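Local coordinates for macrophage migration inhibitory factor-like protein (Leishmania major, PDB 3FWT) that belongs to the macrophage migration inhibitory factor family and assembles as a trimer of subunits, each built from two beta-alpha-beta units, whose sheets run on from one subunit to the next, at residues Ala79-Glu84 with Ile116-Tyr121; Pro22-Ile27 with Val59-Ser64. All blocks are in the same frame, centred on the assembly; numbering follows the deposited sequence.

Contact 1 of 2, residues Ala79-Glu84 with Ile116-Tyr121; sequences AYVRVE and IYVFYY
Over one face of the Tyr120 ring sits CG2 of Val83, a CH-pi contact 4.1 Å from the ring centroid and offset toward the rim. Phe119 CE1 lies in the plane of the Tyr80 ring at its edge, but with the planes 44° apart the ring pair is oblique, neither stacked nor T-shaped. The Tyr121 ring receives CG of Arg82 at its own edge, 3.7 Å from CD1. These side chains hang from two parallel strands, the first and last elements of a right-handed beta-alpha-beta crossover through helix 92-109. Val83, Val118 and Tyr120 point to the helix-covered face, where Tyr120 packs on Met97 and Ile101 and its OH bonds to Thr98. Tyr80, Arg82, Phe119 and Tyr121 line the other face, which meets the neighbouring subunits: OH of both Tyr80 and Tyr121 bonds to Glu84 of the second subunit. Tyr80 meets Phe119 because its CG stands opposite the backbone N (chi1 157°), which keeps the ring above its own strand and turns its CD1-CE1 side toward the neighbouring one, bringing CE1 to 3.5 Å from Phe119 CD1. Backbone hydrogen bonds, given alternately by each strand, hold the register. In the last, Tyr121 N donates to Val83 O at 2.7 Å, nearly straight at 172°.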
loop_
_atom_site.group_PDB
_atom_site.type_symbol
_atom_site.label_atom_id
_atom_site.label_comp_id
_atom_site.label_asym_id
_atom_site.label_seq_id
_atom_site.Cartn_x
_atom_site.Cartn_y
_atom_site.Cartn_z
ATOM N N ALA A 79 7.415 -12.304 2.867
ATOM C CA ALA A 79 7.600 -10.939 2.403
ATOM C C ALA A 79 6.562 -10.573 1.375
ATOM O O ALA A 79 6.119 -11.442 0.612
ATOM C CB ALA A 79 9.027 -10.796 1.760
ATOM N N TYR A 80 6.241 -9.276 1.264
ATOM C CA TYR A 80 5.391 -8.795 0.145
ATOM C C TYR A 80 6.055 -7.538 -0.353
ATOM O O TYR A 80 6.449 -6.673 0.482
ATOM C CB TYR A 80 3.957 -8.510 0.660
ATOM C CG TYR A 80 3.178 -7.548 -0.182
ATOM C CD1 TYR A 80 2.405 -7.968 -1.260
ATOM C CD2 TYR A 80 3.248 -6.195 0.072
ATOM C CE1 TYR A 80 1.682 -7.028 -2.013
ATOM C CE2 TYR A 80 2.545 -5.270 -0.683
ATOM C CZ TYR A 80 1.765 -5.706 -1.718
ATOM O OH TYR A 80 1.134 -4.748 -2.514
ATOM N N VAL A 81 6.239 -7.426 -1.683
ATOM C CA VAL A 81 6.818 -6.181 -2.237
ATOM C C VAL A 81 5.884 -5.549 -3.236
ATOM O O VAL A 81 5.375 -6.287 -4.130
ATOM C CB VAL A 81 8.139 -6.527 -2.950
ATOM C CG1 VAL A 81 8.729 -5.264 -3.616
ATOM C CG2 VAL A 81 9.116 -7.214 -1.888
ATOM N N ARG A 82 5.597 -4.234 -3.095
ATOM C CA ARG A 82 4.700 -3.564 -4.023
ATOM C C ARG A 82 5.585 -2.633 -4.880
ATOM O O ARG A 82 6.288 -1.769 -4.340
ATOM C CB ARG A 82 3.662 -2.725 -3.284
ATOM C CG ARG A 82 2.583 -2.125 -4.225
ATOM C CD ARG A 82 1.469 -1.459 -3.474
ATOM N NE ARG A 82 1.850 -0.116 -2.965
ATOM C CZ ARG A 82 2.241 0.154 -1.699
ATOM N NH1 ARG A 82 2.257 -0.803 -0.775
ATOM N NH2 ARG A 82 2.582 1.393 -1.332
ATOM N N VAL A 83 5.575 -2.813 -6.210
ATOM C CA VAL A 83 6.415 -2.006 -7.080
ATOM C C VAL A 83 5.458 -1.082 -7.814
ATOM O O VAL A 83 4.493 -1.550 -8.421
ATOM C CB VAL A 83 7.125 -2.857 -8.132
ATOM C CG1 VAL A 83 8.171 -2.007 -8.999
ATOM C CG2 VAL A 83 7.808 -4.092 -7.456
ATOM N N GLU A 84 5.774 0.203 -7.810
ATOM C CA GLU A 84 4.919 1.198 -8.435
ATOM C C GLU A 84 5.747 2.080 -9.356
ATOM O O GLU A 84 6.944 2.260 -9.158
ATOM C CB GLU A 84 4.308 2.100 -7.369
ATOM C CG GLU A 84 3.411 1.257 -6.428
ATOM C CD GLU A 84 2.894 2.081 -5.292
ATOM O OE1 GLU A 84 2.662 1.522 -4.200
ATOM O OE2 GLU A 84 2.743 3.292 -5.474
ATOM N N ILE A 116 7.463 -15.361 -0.841
ATOM C CA ILE A 116 7.686 -13.951 -1.254
ATOM C C ILE A 116 6.662 -13.605 -2.334
ATOM O O ILE A 116 6.573 -14.330 -3.356
ATOM C CB ILE A 116 9.115 -13.709 -1.831
ATOM C CG1 ILE A 116 10.183 -13.904 -0.744
ATOM C CG2 ILE A 116 9.221 -12.269 -2.383
ATOM C CD1 ILE A 116 11.673 -13.964 -1.365
ATOM N N TYR A 117 5.845 -12.577 -2.119
ATOM C CA TYR A 117 4.902 -12.101 -3.164
ATOM C C TYR A 117 5.423 -10.771 -3.716
ATOM O O TYR A 117 5.896 -9.891 -2.948
ATOM C CB TYR A 117 3.497 -11.908 -2.594
ATOM C CG TYR A 117 2.538 -13.052 -2.742
ATOM C CD1 TYR A 117 2.977 -14.317 -3.078
ATOM C CD2 TYR A 117 1.186 -12.869 -2.468
ATOM C CE1 TYR A 117 2.111 -15.336 -3.224
ATOM C CE2 TYR A 117 0.282 -13.874 -2.615
ATOM C CZ TYR A 117 0.757 -15.104 -2.982
ATOM O OH TYR A 117 -0.118 -16.096 -3.141
ATOM N N VAL A 118 5.429 -10.612 -5.039
ATOM C CA VAL A 118 5.773 -9.293 -5.636
ATOM C C VAL A 118 4.621 -8.864 -6.563
ATOM O O VAL A 118 4.188 -9.681 -7.410
ATOM C CB VAL A 118 7.091 -9.316 -6.398
ATOM C CG1 VAL A 118 7.560 -7.844 -6.825
ATOM C CG2 VAL A 118 8.178 -9.961 -5.525
ATOM N N PHE A 119 4.051 -7.667 -6.336
ATOM C CA PHE A 119 2.988 -7.131 -7.197
ATOM C C PHE A 119 3.416 -5.804 -7.841
ATOM O O PHE A 119 4.049 -4.986 -7.196
ATOM C CB PHE A 119 1.734 -6.825 -6.390
ATOM C CG PHE A 119 1.016 -8.028 -5.926
ATOM C CD1 PHE A 119 1.569 -8.838 -4.949
ATOM C CD2 PHE A 119 -0.249 -8.317 -6.392
ATOM C CE1 PHE A 119 0.882 -9.910 -4.524
ATOM C CE2 PHE A 119 -0.930 -9.421 -5.951
ATOM C CZ PHE A 119 -0.348 -10.205 -5.018
ATOM N N TYR A 120 3.064 -5.582 -9.116
ATOM C CA TYR A 120 3.470 -4.376 -9.803
ATOM C C TYR A 120 2.219 -3.552 -10.182
ATOM O O TYR A 120 1.205 -4.070 -10.772
ATOM C CB TYR A 120 4.262 -4.676 -11.116
ATOM C CG TYR A 120 5.474 -5.527 -10.913
ATOM C CD1 TYR A 120 5.349 -6.824 -10.521
ATOM C CD2 TYR A 120 6.751 -4.988 -11.010
ATOM C CE1 TYR A 120 6.465 -7.608 -10.309
ATOM C CE2 TYR A 120 7.840 -5.720 -10.821
ATOM C CZ TYR A 120 7.709 -7.045 -10.466
ATOM O OH TYR A 120 8.803 -7.789 -10.236
ATOM N N TYR A 121 2.268 -2.281 -9.842
ATOM C CA TYR A 121 1.194 -1.372 -10.230
ATOM C C TYR A 121 1.780 -0.157 -10.948
ATOM O O TYR A 121 2.961 0.160 -10.849
ATOM C CB TYR A 121 0.373 -0.880 -9.025
ATOM C CG TYR A 121 -0.258 -2.014 -8.279
ATOM C CD1 TYR A 121 0.331 -2.524 -7.132
ATOM C CD2 TYR A 121 -1.432 -2.596 -8.721
ATOM C CE1 TYR A 121 -0.218 -3.616 -6.494
ATOM C CE2 TYR A 121 -1.980 -3.659 -8.082
ATOM C CZ TYR A 121 -1.393 -4.179 -6.968
ATOM O OH TYR A 121 -1.993 -5.248 -6.343
#

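Contact 2 of 2, residues Pro22-Ile27 with Val59-Ser64; sequences PFLQTI and VMTAFS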
loop_
_atom_site.group_PDB
_atom_site.type_symbol
_atom_site.label_atom_id
_atom_site.label_comp_id
_atom_site.label_asym_id
_atom_site.label_seq_id
_atom_site.Cartn_x
_atom_site.Cartn_y
_atom_site.Cartn_z
ATOM N N PRO A 22 10.233 4.858 -10.220
ATOM C CA PRO A 22 9.867 3.611 -9.537
ATOM C C PRO A 22 9.948 3.759 -7.999
ATOM O O PRO A 22 10.842 4.480 -7.483
ATOM C CB PRO A 22 10.878 2.618 -10.117
ATOM C CG PRO A 22 12.030 3.490 -10.565
ATOM C CD PRO A 22 11.372 4.671 -11.130
ATOM N N PHE A 23 8.928 3.207 -7.314
ATOM C CA PHE A 23 8.820 3.159 -5.814
ATOM C C PHE A 23 8.638 1.676 -5.426
ATOM O O PHE A 23 7.931 0.964 -6.103
ATOM C CB PHE A 23 7.652 4.026 -5.293
ATOM C CG PHE A 23 7.314 3.795 -3.794
ATOM C CD1 PHE A 23 8.058 4.386 -2.825
ATOM C CD2 PHE A 23 6.277 2.961 -3.403
ATOM C CE1 PHE A 23 7.781 4.216 -1.446
ATOM C CE2 PHE A 23 6.009 2.733 -2.020
ATOM C CZ PHE A 23 6.714 3.371 -1.075
ATOM N N LEU A 24 9.387 1.183 -4.431
ATOM C CA LEU A 24 9.157 -0.140 -3.920
ATOM C C LEU A 24 8.887 -0.045 -2.436
ATOM O O LEU A 24 9.721 0.546 -1.681
ATOM C CB LEU A 24 10.371 -1.051 -4.122
ATOM C CG LEU A 24 10.638 -1.450 -5.627
ATOM C CD1 LEU A 24 11.443 -0.274 -6.220
ATOM C CD2 LEU A 24 11.476 -2.819 -5.581
ATOM N N GLN A 25 7.761 -0.647 -2.040
ATOM C CA GLN A 25 7.530 -0.944 -0.617
ATOM C C GLN A 25 7.714 -2.423 -0.258
ATOM O O GLN A 25 7.040 -3.291 -0.784
ATOM C CB GLN A 25 6.091 -0.518 -0.161
ATOM C CG GLN A 25 5.949 -0.738 1.396
ATOM C CD GLN A 25 4.593 -0.367 2.037
ATOM O OE1 GLN A 25 3.613 -0.123 1.368
ATOM N NE2 GLN A 25 4.632 -0.165 3.345
ATOM N N THR A 26 8.608 -2.680 0.686
ATOM C CA THR A 26 8.936 -4.012 1.087
ATOM C C THR A 26 8.318 -4.132 2.475
ATOM O O THR A 26 8.720 -3.414 3.361
ATOM C CB THR A 26 10.470 -4.204 1.207
ATOM O OG1 THR A 26 11.079 -4.142 -0.100
ATOM C CG2 THR A 26 10.811 -5.567 1.820
ATOM N N ILE A 27 7.433 -5.100 2.634
ATOM C CA ILE A 27 6.765 -5.473 3.906
ATOM C C ILE A 27 7.272 -6.886 4.279
ATOM O O ILE A 27 7.037 -7.855 3.530
ATOM C CB ILE A 27 5.255 -5.425 3.785
ATOM C CG1 ILE A 27 4.808 -4.114 3.128
ATOM C CG2 ILE A 27 4.538 -5.761 5.167
ATOM C CD1 ILE A 27 3.233 -3.959 3.080
ATOM N N VAL A 59 15.287 5.915 -7.488
ATOM C CA VAL A 59 14.366 4.848 -7.039
ATOM C C VAL A 59 14.056 5.059 -5.595
ATOM O O VAL A 59 14.990 5.242 -4.782
ATOM C CB VAL A 59 15.049 3.438 -7.209
ATOM C CG1 VAL A 59 14.149 2.325 -6.574
ATOM C CG2 VAL A 59 15.384 3.145 -8.707
ATOM N N MET A 60 12.787 5.048 -5.206
ATOM C CA MET A 60 12.491 5.263 -3.790
ATOM C C MET A 60 12.153 3.931 -3.140
ATOM O O MET A 60 11.358 3.178 -3.658
ATOM C CB MET A 60 11.313 6.258 -3.625
ATOM C CG MET A 60 10.985 6.547 -2.107
ATOM S SD MET A 60 9.641 7.699 -1.846
ATOM C CE MET A 60 10.648 9.238 -2.127
ATOM N N THR A 61 12.672 3.673 -1.950
ATOM C CA THR A 61 12.588 2.348 -1.409
ATOM C C THR A 61 12.205 2.445 0.064
ATOM O O THR A 61 12.939 3.049 0.814
ATOM C CB THR A 61 14.004 1.764 -1.810
ATOM O OG1 THR A 61 13.968 0.888 -2.971
ATOM C CG2 THR A 61 15.049 1.700 -0.814
ATOM N N ALA A 62 10.983 1.974 0.424
ATOM C CA ALA A 62 10.452 2.034 1.804
ATOM C C ALA A 62 10.448 0.627 2.419
ATOM O O ALA A 62 10.163 -0.279 1.715
ATOM C CB ALA A 62 8.968 2.606 1.859
ATOM N N PHE A 63 10.795 0.488 3.710
ATOM C CA PHE A 63 10.913 -0.812 4.401
ATOM C C PHE A 63 10.023 -0.827 5.619
ATOM O O PHE A 63 10.318 -0.118 6.626
ATOM C CB PHE A 63 12.366 -1.141 4.784
ATOM C CG PHE A 63 13.279 -1.191 3.589
ATOM C CD1 PHE A 63 13.932 -0.047 3.165
ATOM C CD2 PHE A 63 13.357 -2.356 2.842
ATOM C CE1 PHE A 63 14.707 -0.064 2.024
ATOM C CE2 PHE A 63 14.159 -2.441 1.740
ATOM C CZ PHE A 63 14.844 -1.261 1.302
ATOM N N SER A 64 8.961 -1.619 5.531
ATOM C CA SER A 64 8.139 -1.861 6.716
ATOM C C SER A 64 8.486 -3.229 7.284
ATOM O O SER A 64 7.881 -4.209 6.887
ATOM C CB SER A 64 6.680 -1.827 6.301
ATOM O OG SER A 64 6.423 -0.584 5.609
#
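Phe23 lies across Met60 and Ala62, joining the two strands of the beta-alpha-beta unit that passes through helix 34-52. With CG turned away from its own backbone N (chi1 168°), the ring swings toward strand 60-64. CB and CG are each 4.1 Å from the carbonyl oxygen of Met60; CD1 is closer to it and also meets Met60 CG at 3.7 Å. Farther out, CE1 touches both the Met60 sulfur and the Ala62 methyl, and CZ ends 3.8 Å from Ala62 CB. The SD atom lies well off the ring normal, an oblique Met-aromatic contact, while Met60 CB sits in the plane of the ring at its edge. Beyond this pair the ring stacks on Tyr80 of the third subunit, against which Met60 and Ala62 also abut through Ile69 of that chain.

Farther along the same face, the extended Gln25 chain carries its amide to Ser64, where NE2 donates to OG at 2.9 Å; the hydroxyl lies in the amide plane. The other end of that amide, OE1, accepts from Arg82, so two bonds fix its rotation. Across the sheet, facing helix 34-52, Thr26 and Phe63 run side by side, with Thr26 CB 3.8 Å from Phe63 CD2, and Thr26 OG1 bonds to Tyr44. Five peptide hydrogen bonds join the parallel backbones, from Met60 N to Pro22 O at one end to Ser64 N to Thr26 O at the other. Apart from the Gln25-Ser64 bond, the side chains meet across the strands mainly through apolar contacts, while Gln25 NE2 and OE1 and Thr26 OG1, all on buried residues, each have a hydrogen-bonding partner, in Ser64, Arg82 and Tyr44.

How the contacts relate
Contacts 1 and 2 are both buried and each joins the parallel strands of one beta-alpha-beta unit. The units meet in one sheet where strands 22-28 and 79-85 run antiparallel, bonded there through Tyr80 N and Ile27 O at 2.8 Å. A side-chain bridge crosses the same seam, with Arg82 NH1 probably bonded to Gln25 OE1. Contact 1 is richer in aromatic rings, and its tyrosine hydroxyls engage the second subunit or the helix. Contact 2 places an amide-to-hydroxyl bond between its own strands. Strand 60-64 is outermost within the chain, yet the third subunit extends the sheet beyond it, while strand 116-128 pairs with the second.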